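Long-range contacts in putative branched-chain amino acid ABC transporter (Rhodospirillum rubrum ATCC 11170, PDB 3HUT), which probably captures branched-chain amino acids outside the cell membrane as the extracellular ligand-binding component of an ABC transporter: residues V74-F80 and M97-T103; M202-A208 and A228-F234; E243-T249 and L335-R341. All coordinates share one frame; numbering follows the deposited sequence.

Contact 1 (V74-F80 and M97-T103)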
loop_
_atom_site.group_PDB
_atom_site.type_symbol
_atom_site.label_atom_id
_atom_site.label_comp_id
_atom_site.label_asym_id
_atom_site.label_seq_id
_atom_site.Cartn_x
_atom_site.Cartn_y
_atom_site.Cartn_z
ATOM N N VAL A 74 -14.749 -2.430 20.292
ATOM C CA VAL A 74 -13.701 -1.552 20.796
ATOM C C VAL A 74 -12.842 -0.922 19.707
ATOM O O VAL A 74 -12.062 -0.004 19.970
ATOM C CB VAL A 74 -12.785 -2.307 21.785
ATOM C CG1 VAL A 74 -13.590 -2.741 23.001
ATOM C CG2 VAL A 74 -12.166 -3.518 21.106
ATOM N N GLY A 75 -12.991 -1.417 18.485
ATOM C CA GLY A 75 -12.220 -0.886 17.382
ATOM C C GLY A 75 -12.866 -1.295 16.079
ATOM O O GLY A 75 -13.598 -2.281 16.029
ATOM N N VAL A 76 -12.602 -0.545 15.020
ATOM C CA VAL A 76 -13.181 -0.869 13.729
ATOM C C VAL A 76 -12.115 -0.978 12.646
ATOM O O VAL A 76 -11.291 -0.073 12.495
ATOM C CB VAL A 76 -14.202 0.211 13.282
ATOM C CG1 VAL A 76 -14.653 -0.054 11.844
ATOM C CG2 VAL A 76 -15.405 0.213 14.214
ATOM N N LEU A 77 -12.119 -2.091 11.911
ATOM C CA LEU A 77 -11.200 -2.280 10.794
ATOM C C LEU A 77 -12.015 -1.573 9.748
ATOM O O LEU A 77 -13.200 -1.860 9.572
ATOM C CB LEU A 77 -11.029 -3.753 10.494
ATOM C CG LEU A 77 -10.080 -4.288 11.557
ATOM C CD1 LEU A 77 -10.196 -5.782 11.647
ATOM C CD2 LEU A 77 -8.660 -3.839 11.211
ATOM N N GLY A 78 -11.401 -0.669 9.006
ATOM C CA GLY A 78 -12.259 0.116 8.158
ATOM C C GLY A 78 -12.198 0.576 6.743
ATOM O O GLY A 78 -11.604 1.576 6.391
ATOM N N ASP A 79 -12.983 -0.117 5.953
ATOM C CA ASP A 79 -13.162 0.188 4.561
ATOM C C ASP A 79 -12.097 0.426 3.540
ATOM O O ASP A 79 -11.035 0.979 3.761
ATOM C CB ASP A 79 -14.216 1.284 4.439
ATOM C CG ASP A 79 -15.560 0.732 3.960
ATOM O OD1 ASP A 79 -15.563 0.121 2.870
ATOM O OD2 ASP A 79 -16.602 0.891 4.648
ATOM N N PHE A 80 -12.476 -0.058 2.380
ATOM C CA PHE A 80 -11.706 -0.056 1.179
ATOM C C PHE A 80 -11.281 1.286 0.581
ATOM O O PHE A 80 -10.090 1.571 0.464
ATOM C CB PHE A 80 -12.510 -0.844 0.173
ATOM C CG PHE A 80 -11.897 -0.884 -1.128
ATOM C CD1 PHE A 80 -10.715 -1.570 -1.297
ATOM C CD2 PHE A 80 -12.442 -0.169 -2.182
ATOM C CE1 PHE A 80 -10.063 -1.545 -2.499
ATOM C CE2 PHE A 80 -11.802 -0.133 -3.393
ATOM C CZ PHE A 80 -10.605 -0.822 -3.556
HETATM N N MSE A 97 -13.700 6.292 18.452
HETATM C CA MSE A 97 -13.550 4.900 18.043
HETATM C C MSE A 97 -12.310 4.803 17.166
HETATM O O MSE A 97 -12.215 5.497 16.161
HETATM C CB MSE A 97 -14.769 4.455 17.228
HETATM C CG MSE A 97 -14.660 3.057 16.633
HETATM SE SE MSE A 97 -14.852 1.642 17.937
HETATM C CE MSE A 97 -16.797 1.546 17.989
ATOM N N PRO A 98 -11.337 3.956 17.540
ATOM C CA PRO A 98 -10.132 3.830 16.717
ATOM C C PRO A 98 -10.472 3.103 15.413
ATOM O O PRO A 98 -11.158 2.079 15.427
ATOM C CB PRO A 98 -9.186 3.034 17.615
ATOM C CG PRO A 98 -10.118 2.159 18.387
ATOM C CD PRO A 98 -11.251 3.102 18.738
ATOM N N GLN A 99 -9.997 3.636 14.291
ATOM C CA GLN A 99 -10.277 3.050 12.977
ATOM C C GLN A 99 -8.995 2.720 12.217
ATOM O O GLN A 99 -8.094 3.549 12.121
ATOM C CB GLN A 99 -11.133 4.026 12.146
ATOM C CG GLN A 99 -11.229 3.688 10.647
ATOM C CD GLN A 99 -11.948 4.755 9.822
ATOM O OE1 GLN A 99 -11.976 5.928 10.181
ATOM N NE2 GLN A 99 -12.509 4.345 8.694
ATOM N N LEU A 100 -8.909 1.506 11.686
ATOM C CA LEU A 100 -7.738 1.119 10.916
ATOM C C LEU A 100 -8.165 0.670 9.524
ATOM O O LEU A 100 -8.740 -0.406 9.362
ATOM C CB LEU A 100 -6.960 -0.011 11.611
ATOM C CG LEU A 100 -5.784 -0.608 10.813
ATOM C CD1 LEU A 100 -4.858 0.492 10.368
ATOM C CD2 LEU A 100 -5.036 -1.628 11.660
ATOM N N SER A 101 -7.909 1.512 8.526
ATOM C CA SER A 101 -8.253 1.168 7.154
ATOM C C SER A 101 -7.069 0.462 6.508
ATOM O O SER A 101 -5.939 0.953 6.544
ATOM C CB SER A 101 -8.581 2.413 6.337
ATOM O OG SER A 101 -8.723 2.059 4.970
ATOM N N PRO A 102 -7.310 -0.698 5.897
ATOM C CA PRO A 102 -6.163 -1.361 5.285
ATOM C C PRO A 102 -5.661 -0.691 4.012
ATOM O O PRO A 102 -4.478 -0.775 3.686
ATOM C CB PRO A 102 -6.676 -2.783 5.043
ATOM C CG PRO A 102 -8.149 -2.594 4.852
ATOM C CD PRO A 102 -8.507 -1.560 5.885
ATOM N N THR A 103 -6.543 0.021 3.320
ATOM C CA THR A 103 -6.167 0.627 2.048
ATOM C C THR A 103 -6.473 2.111 1.789
ATOM O O THR A 103 -6.159 2.616 0.717
ATOM C CB THR A 103 -6.780 -0.193 0.913
ATOM O OG1 THR A 103 -8.187 -0.329 1.140
ATOM C CG2 THR A 103 -6.162 -1.581 0.866
HETATM O O HOH W 1 -8.657 2.610 -1.608
#

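Contact 2 (M202-A208 and A228-F234)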
loop_
_atom_site.group_PDB
_atom_site.type_symbol
_atom_site.label_atom_id
_atom_site.label_comp_id
_atom_site.label_asym_id
_atom_site.label_seq_id
_atom_site.Cartn_x
_atom_site.Cartn_y
_atom_site.Cartn_z
HETATM N N MSE A 202 4.722 5.770 -13.354
HETATM C CA MSE A 202 3.577 5.329 -14.133
HETATM C C MSE A 202 3.292 3.845 -13.915
HETATM O O MSE A 202 4.069 3.136 -13.261
HETATM C CB MSE A 202 3.787 5.611 -15.627
HETATM C CG MSE A 202 4.835 4.774 -16.335
HETATM SE SE MSE A 202 5.042 5.304 -18.209
HETATM C CE MSE A 202 6.285 6.718 -17.927
ATOM N N ALA A 203 2.171 3.384 -14.463
ATOM C CA ALA A 203 1.745 2.000 -14.305
ATOM C C ALA A 203 2.248 1.106 -15.430
ATOM O O ALA A 203 2.625 1.582 -16.500
ATOM C CB ALA A 203 0.218 1.935 -14.210
ATOM N N TYR A 204 2.224 -0.198 -15.181
ATOM C CA TYR A 204 2.718 -1.174 -16.141
ATOM C C TYR A 204 2.119 -1.119 -17.542
ATOM O O TYR A 204 2.844 -1.300 -18.523
ATOM C CB TYR A 204 2.572 -2.593 -15.572
ATOM C CG TYR A 204 1.145 -3.035 -15.324
ATOM C CD1 TYR A 204 0.365 -3.555 -16.355
ATOM C CD2 TYR A 204 0.580 -2.944 -14.052
ATOM C CE1 TYR A 204 -0.947 -3.979 -16.124
ATOM C CE2 TYR A 204 -0.722 -3.363 -13.808
ATOM C CZ TYR A 204 -1.481 -3.881 -14.846
ATOM O OH TYR A 204 -2.768 -4.302 -14.605
ATOM N N GLU A 205 0.818 -0.858 -17.653
ATOM C CA GLU A 205 0.190 -0.828 -18.977
ATOM C C GLU A 205 0.741 0.258 -19.894
ATOM O O GLU A 205 0.712 0.107 -21.117
ATOM C CB GLU A 205 -1.333 -0.673 -18.875
ATOM C CG GLU A 205 -1.781 0.655 -18.318
ATOM C CD GLU A 205 -2.032 0.605 -16.830
ATOM O OE1 GLU A 205 -1.416 -0.242 -16.142
ATOM O OE2 GLU A 205 -2.847 1.425 -16.349
ATOM N N ASP A 206 1.223 1.354 -19.315
ATOM C CA ASP A 206 1.798 2.447 -20.101
ATOM C C ASP A 206 3.316 2.313 -20.190
ATOM O O ASP A 206 3.921 2.636 -21.213
ATOM C CB ASP A 206 1.464 3.817 -19.485
ATOM C CG ASP A 206 -0.004 4.179 -19.616
ATOM O OD1 ASP A 206 -0.633 3.750 -20.605
ATOM O OD2 ASP A 206 -0.522 4.907 -18.741
ATOM N N ALA A 207 3.926 1.833 -19.111
ATOM C CA ALA A 207 5.379 1.673 -19.056
ATOM C C ALA A 207 5.941 0.596 -19.984
ATOM O O ALA A 207 7.001 0.781 -20.579
ATOM C CB ALA A 207 5.811 1.395 -17.624
ATOM N N ALA A 208 5.241 -0.526 -20.109
ATOM C CA ALA A 208 5.716 -1.609 -20.969
ATOM C C ALA A 208 5.908 -1.121 -22.403
ATOM O O ALA A 208 6.977 -1.302 -22.983
ATOM C CB ALA A 208 4.741 -2.793 -20.932
ATOM N N ALA A 228 3.715 0.788 -9.088
ATOM C CA ALA A 228 2.593 0.571 -10.000
ATOM C C ALA A 228 3.018 -0.301 -11.183
ATOM O O ALA A 228 2.181 -0.775 -11.953
ATOM C CB ALA A 228 2.048 1.911 -10.503
ATOM N N LEU A 229 4.324 -0.503 -11.331
ATOM C CA LEU A 229 4.853 -1.335 -12.408
ATOM C C LEU A 229 4.836 -2.797 -11.993
ATOM O O LEU A 229 4.987 -3.691 -12.830
ATOM C CB LEU A 229 6.302 -0.951 -12.734
ATOM C CG LEU A 229 6.611 0.476 -13.201
ATOM C CD1 LEU A 229 8.110 0.623 -13.453
ATOM C CD2 LEU A 229 5.839 0.771 -14.463
ATOM N N TYR A 230 4.645 -3.035 -10.698
ATOM C CA TYR A 230 4.661 -4.390 -10.155
ATOM C C TYR A 230 3.449 -5.241 -10.498
ATOM O O TYR A 230 2.403 -5.156 -9.852
ATOM C CB TYR A 230 4.824 -4.347 -8.635
ATOM C CG TYR A 230 5.075 -5.702 -8.016
ATOM C CD1 TYR A 230 6.179 -6.466 -8.394
ATOM C CD2 TYR A 230 4.230 -6.209 -7.031
ATOM C CE1 TYR A 230 6.439 -7.696 -7.804
ATOM C CE2 TYR A 230 4.480 -7.440 -6.432
ATOM C CZ TYR A 230 5.587 -8.178 -6.821
ATOM O OH TYR A 230 5.852 -9.391 -6.222
ATOM N N SER A 231 3.614 -6.083 -11.509
ATOM C CA SER A 231 2.563 -6.978 -11.962
ATOM C C SER A 231 3.153 -7.948 -12.972
ATOM O O SER A 231 4.052 -7.594 -13.732
ATOM C CB SER A 231 1.432 -6.189 -12.632
ATOM O OG SER A 231 0.537 -7.061 -13.314
ATOM N N PRO A 232 2.671 -9.194 -12.981
ATOM C CA PRO A 232 3.236 -10.120 -13.964
ATOM C C PRO A 232 2.983 -9.570 -15.371
ATOM O O PRO A 232 3.741 -9.846 -16.301
ATOM C CB PRO A 232 2.490 -11.430 -13.678
ATOM C CG PRO A 232 1.206 -10.984 -13.042
ATOM C CD PRO A 232 1.639 -9.845 -12.158
ATOM N N LYS A 233 1.932 -8.762 -15.509
ATOM C CA LYS A 233 1.586 -8.169 -16.796
ATOM C C LYS A 233 2.676 -7.234 -17.309
ATOM O O LYS A 233 2.823 -7.059 -18.514
ATOM C CB LYS A 233 0.248 -7.425 -16.703
ATOM C CG LYS A 233 -0.925 -8.349 -16.391
ATOM C CD LYS A 233 -2.248 -7.605 -16.249
ATOM C CE LYS A 233 -2.847 -7.198 -17.595
ATOM N NZ LYS A 233 -2.150 -6.053 -18.264
ATOM N N PHE A 234 3.444 -6.643 -16.399
ATOM C CA PHE A 234 4.520 -5.743 -16.807
ATOM C C PHE A 234 5.494 -6.524 -17.679
ATOM O O PHE A 234 5.978 -6.026 -18.696
ATOM C CB PHE A 234 5.246 -5.179 -15.580
ATOM C CG PHE A 234 6.342 -4.204 -15.916
ATOM C CD1 PHE A 234 6.090 -3.104 -16.738
ATOM C CD2 PHE A 234 7.620 -4.365 -15.386
ATOM C CE1 PHE A 234 7.092 -2.173 -17.026
ATOM C CE2 PHE A 234 8.632 -3.445 -15.665
ATOM C CZ PHE A 234 8.367 -2.345 -16.486
HETATM O O HOH W 2 -4.719 -4.477 -16.876
#

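Contact 3 (E243-T249 and L335-R341)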
loop_
_atom_site.group_PDB
_atom_site.type_symbol
_atom_site.label_atom_id
_atom_site.label_comp_id
_atom_site.label_asym_id
_atom_site.label_seq_id
_atom_site.Cartn_x
_atom_site.Cartn_y
_atom_site.Cartn_z
ATOM N N GLU A 243 13.607 -6.024 -18.986
ATOM C CA GLU A 243 14.688 -6.656 -18.237
ATOM C C GLU A 243 15.568 -5.562 -17.635
ATOM O O GLU A 243 15.917 -4.598 -18.314
ATOM C CB GLU A 243 15.537 -7.533 -19.161
ATOM C CG GLU A 243 14.870 -8.829 -19.579
ATOM C CD GLU A 243 14.815 -9.841 -18.454
ATOM O OE1 GLU A 243 15.894 -10.259 -17.980
ATOM O OE2 GLU A 243 13.699 -10.222 -18.044
ATOM N N GLY A 244 15.917 -5.706 -16.362
ATOM C CA GLY A 244 16.761 -4.714 -15.728
ATOM C C GLY A 244 16.033 -3.575 -15.036
ATOM O O GLY A 244 16.657 -2.808 -14.304
ATOM N N VAL A 245 14.727 -3.445 -15.254
ATOM C CA VAL A 245 13.973 -2.378 -14.600
ATOM C C VAL A 245 13.946 -2.629 -13.091
ATOM O O VAL A 245 13.776 -3.764 -12.636
ATOM C CB VAL A 245 12.516 -2.291 -15.137
ATOM C CG1 VAL A 245 11.721 -1.256 -14.344
ATOM C CG2 VAL A 245 12.530 -1.893 -16.610
ATOM N N ARG A 246 14.138 -1.568 -12.317
ATOM C CA ARG A 246 14.134 -1.677 -10.866
ATOM C C ARG A 246 12.939 -0.965 -10.263
ATOM O O ARG A 246 12.475 0.043 -10.791
ATOM C CB ARG A 246 15.423 -1.096 -10.291
ATOM C CG ARG A 246 16.616 -2.016 -10.461
ATOM C CD ARG A 246 17.917 -1.296 -10.196
ATOM N NE ARG A 246 19.050 -2.205 -10.319
ATOM C CZ ARG A 246 20.321 -1.828 -10.276
ATOM N NH1 ARG A 246 20.633 -0.548 -10.113
ATOM N NH2 ARG A 246 21.283 -2.737 -10.399
ATOM N N LEU A 247 12.439 -1.502 -9.154
ATOM C CA LEU A 247 11.307 -0.908 -8.464
ATOM C C LEU A 247 11.250 -1.443 -7.042
ATOM O O LEU A 247 11.808 -2.501 -6.739
ATOM C CB LEU A 247 9.987 -1.231 -9.188
ATOM C CG LEU A 247 9.484 -2.681 -9.312
ATOM C CD1 LEU A 247 9.272 -3.309 -7.943
ATOM C CD2 LEU A 247 8.161 -2.684 -10.069
ATOM N N ALA A 248 10.579 -0.703 -6.169
ATOM C CA ALA A 248 10.415 -1.124 -4.788
ATOM C C ALA A 248 8.921 -1.259 -4.522
ATOM O O ALA A 248 8.119 -0.521 -5.086
ATOM C CB ALA A 248 11.029 -0.089 -3.839
ATOM N N THR A 249 8.549 -2.209 -3.674
ATOM C CA THR A 249 7.150 -2.411 -3.339
ATOM C C THR A 249 7.032 -2.954 -1.920
ATOM O O THR A 249 7.991 -3.492 -1.371
ATOM C CB THR A 249 6.470 -3.388 -4.325
ATOM O OG1 THR A 249 5.055 -3.370 -4.105
ATOM C CG2 THR A 249 6.988 -4.806 -4.121
ATOM N N LEU A 335 10.416 -0.835 2.339
ATOM C CA LEU A 335 10.079 -1.469 1.069
ATOM C C LEU A 335 11.139 -2.468 0.619
ATOM O O LEU A 335 12.266 -2.452 1.111
ATOM C CB LEU A 335 9.874 -0.393 -0.002
ATOM C CG LEU A 335 8.840 0.674 0.384
ATOM C CD1 LEU A 335 8.697 1.692 -0.736
ATOM C CD2 LEU A 335 7.495 0.011 0.684
ATOM N N THR A 336 10.767 -3.345 -0.312
ATOM C CA THR A 336 11.682 -4.357 -0.830
ATOM C C THR A 336 12.077 -3.997 -2.262
ATOM O O THR A 336 11.215 -3.844 -3.129
ATOM C CB THR A 336 11.018 -5.752 -0.813
ATOM O OG1 THR A 336 10.663 -6.094 0.534
ATOM C CG2 THR A 336 11.958 -6.805 -1.376
ATOM N N ARG A 337 13.377 -3.858 -2.502
ATOM C CA ARG A 337 13.884 -3.498 -3.829
ATOM C C ARG A 337 13.962 -4.715 -4.734
ATOM O O ARG A 337 14.489 -5.759 -4.343
ATOM C CB ARG A 337 15.265 -2.856 -3.706
ATOM C CG ARG A 337 15.273 -1.548 -2.921
ATOM C CD ARG A 337 16.698 -1.061 -2.713
ATOM N NE ARG A 337 16.762 0.238 -2.043
ATOM C CZ ARG A 337 17.898 0.863 -1.744
ATOM N NH1 ARG A 337 19.064 0.307 -2.050
ATOM N NH2 ARG A 337 17.872 2.043 -1.145
ATOM N N LEU A 338 13.450 -4.566 -5.953
ATOM C CA LEU A 338 13.426 -5.655 -6.915
ATOM C C LEU A 338 14.012 -5.244 -8.260
ATOM O O LEU A 338 14.169 -4.061 -8.548
ATOM C CB LEU A 338 11.979 -6.105 -7.143
ATOM C CG LEU A 338 11.114 -6.415 -5.919
ATOM C CD1 LEU A 338 9.657 -6.537 -6.348
ATOM C CD2 LEU A 338 11.589 -7.703 -5.262
ATOM N N VAL A 339 14.334 -6.240 -9.077
ATOM C CA VAL A 339 14.843 -5.998 -10.418
ATOM C C VAL A 339 14.242 -7.088 -11.288
ATOM O O VAL A 339 14.055 -8.223 -10.839
ATOM C CB VAL A 339 16.396 -6.072 -10.498
ATOM C CG1 VAL A 339 16.882 -7.481 -10.220
ATOM C CG2 VAL A 339 16.866 -5.616 -11.881
ATOM N N VAL A 340 13.902 -6.733 -12.519
ATOM C CA VAL A 340 13.341 -7.697 -13.450
ATOM C C VAL A 340 14.518 -8.399 -14.099
ATOM O O VAL A 340 15.336 -7.760 -14.751
ATOM C CB VAL A 340 12.522 -7.006 -14.560
ATOM C CG1 VAL A 340 12.016 -8.052 -15.556
ATOM C CG2 VAL A 340 11.360 -6.230 -13.948
ATOM N N ARG A 341 14.624 -9.706 -13.902
ATOM C CA ARG A 341 15.717 -10.449 -14.508
ATOM C C ARG A 341 15.216 -11.815 -14.935
ATOM O O ARG A 341 14.592 -12.535 -14.159
ATOM C CB ARG A 341 16.890 -10.593 -13.532
ATOM C CG ARG A 341 18.193 -10.991 -14.213
ATOM C CD ARG A 341 18.623 -9.934 -15.240
ATOM N NE ARG A 341 19.051 -8.681 -14.619
ATOM C CZ ARG A 341 19.297 -7.557 -15.291
ATOM N NH1 ARG A 341 19.151 -7.519 -16.611
ATOM N NH2 ARG A 341 19.704 -6.469 -14.645
HETATM O O HOH W 3 18.406 -9.580 -18.781
#

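Contact 1 (V74-F80 and M97-T103)
V76 N and P98 O, 3.0 Å apart, begin the ladder joining the parallel strands 74-78 and 99-101; L100 N then bonds to V76 O, and G78 N to L100 O at 2.7 Å. The first two bonds run almost straight down their carbonyls, whereas G78 N sits above the L100 carbonyl plane, 54° out of it. Packing is close along this ladder. G78 is glycine where a beta carbon would run into NE2 of Q99, whose amide is fixed by S85 through NE2 and by Q116 through OE1. Upstream, the bent chain of selenomethionine M97 lays SE 3.6 Å from G75 N, its CG against V76 CG2. P98 CG comes within 3.3 Å of V74 O, a buried carbonyl oxygen that has no hydrogen-bond partner in the model. At the C-terminal end of the strands the contact turns polar. S101 OG, set anti to its own backbone N (chi1 172°), gives a 2.8 Å bond to D79 O, and T103 OG1 reaches F80 O at 2.8 Å in the carbonyl plane, on a lone pair. The looser side is here: water also donates to F80 O, at 2.7 Å, beside the partly exposed F80, whose ring stacks on Y20. Apolar contacts and backbone bonds thus hold the strands, while the hydroxyls of S101, at the strand's end, and T103, beyond it, take over, fixing the carbonyls of D79 and F80 in the loop after strand 74-78, where this family usually receives its ligand.

Contact 2 (M202-A208 and A228-F234)
The Y204 ring is held by segment 228-234: S231 CB lies over one face, 4.0 Å from the centroid in a CH-pi contact, and K233 NZ comes to the rim, 3.2 Å from Y204 CE1. Over the centre of the opposite face lies the carboxylate oxygen OE1 of the next residue, E205. CG of Y204 stands between its backbone N and carbonyl carbon (chi1 64°), which swings the ring in between S231 and K233. Nearer the backbone, Y204 CB packs on F234 CB at 3.7 Å. A water bridges Y204 OH and, weakly, K233 NZ. Deeper in, A207 CB and L229 CD2 are only 3.2 Å apart, tighter than usual van der Waals contact, and the F234 ring brings CE1 up to A207 CB. L229 CD2 also presses on M202 O, which is buried without a partner. One hydrogen bond links the backbones, Y204 N to A228 O at 3.3 Å, the donor 45° above the carbonyl plane. Further out, S231 is an N-cap whose OG accepts from K233 N, so the residue on the tyrosine face also starts helix 232-238. A203, N-cap of helix 204-216, receives A207 N and D206 N on its O; D206, in that helix's first turn, is bound to R181 and G179, tying the helix start to the loop before helix 184-193. Two adjacent connections, each leading from a parallel strand into a helix, meet here as in the alpha/beta lobes of periplasmic binding proteins.

Contact 3 (E243-T249 and L335-R341)
The R341 guanidinium lies with one face on the backbone of G244, NH2 being 3.6 Å from G244 CA, and has a water in its plane at the edge. That water accepts from R341 NH1 and donates to E243 OE1 at 2.7 Å, spanning a gap of 4.5 Å between E243 OE1 and R341 NH1, too long for a salt bridge. The R246 guanidinium has V339 CG2 near its plane at the edge; its NH1 is bound to Y224 OH. The E243 carboxylate reaches past the pairing to accept from the backbone N of E342 and of G343. With an alanine at E243, the amides of E342 and G343 would probably lose their acceptor and the water bridge to R341 its other end. G244, whose backbone angles (phi 91°) call for glycine, donates through N to V340 O at 2.7 Å, ahead of the regular pairing. There L247 and L338, then T249 and T336, form antiparallel hydrogen-bonded pairs, the bond from L338 N to L247 O being 2.8 Å. Leucines meet on one side of the sheet: L247 CD1 lies 3.6 Å from L338 CD1, and T249 CG2 lies 3.9 Å from L338 CD1. On the other side A248 CB meets L335 CB. Strand 331-341 then pairs with 344-347, the antiparallel extension of an otherwise mainly parallel sheet that completes the second lobe of this binding-protein fold.

Overall arrangement
Along the chain the three contacts follow in series, each closing before the next opens. Contact 1 belongs to the five-stranded parallel sheet of one lobe; contacts 2 and 3 belong to the other lobe, with its mixed sheet. The centre of contact 1 lies about 30 Å from that of contact 2 and about 31 Å from that of contact 3, across the chain's centre. Contacts 2 and 3, with centres about 12 Å apart, touch: L229 and Y230 pack on L247, and helix 232-238 leads into strand 246-249. Between the strands of contact 3 the chain passes through helices 277-296 and 302-310, which cover contact 1, so the lobes exchange chain as in two-lobed periplasmic binding proteins, and this one probably closes around its ligand as they do.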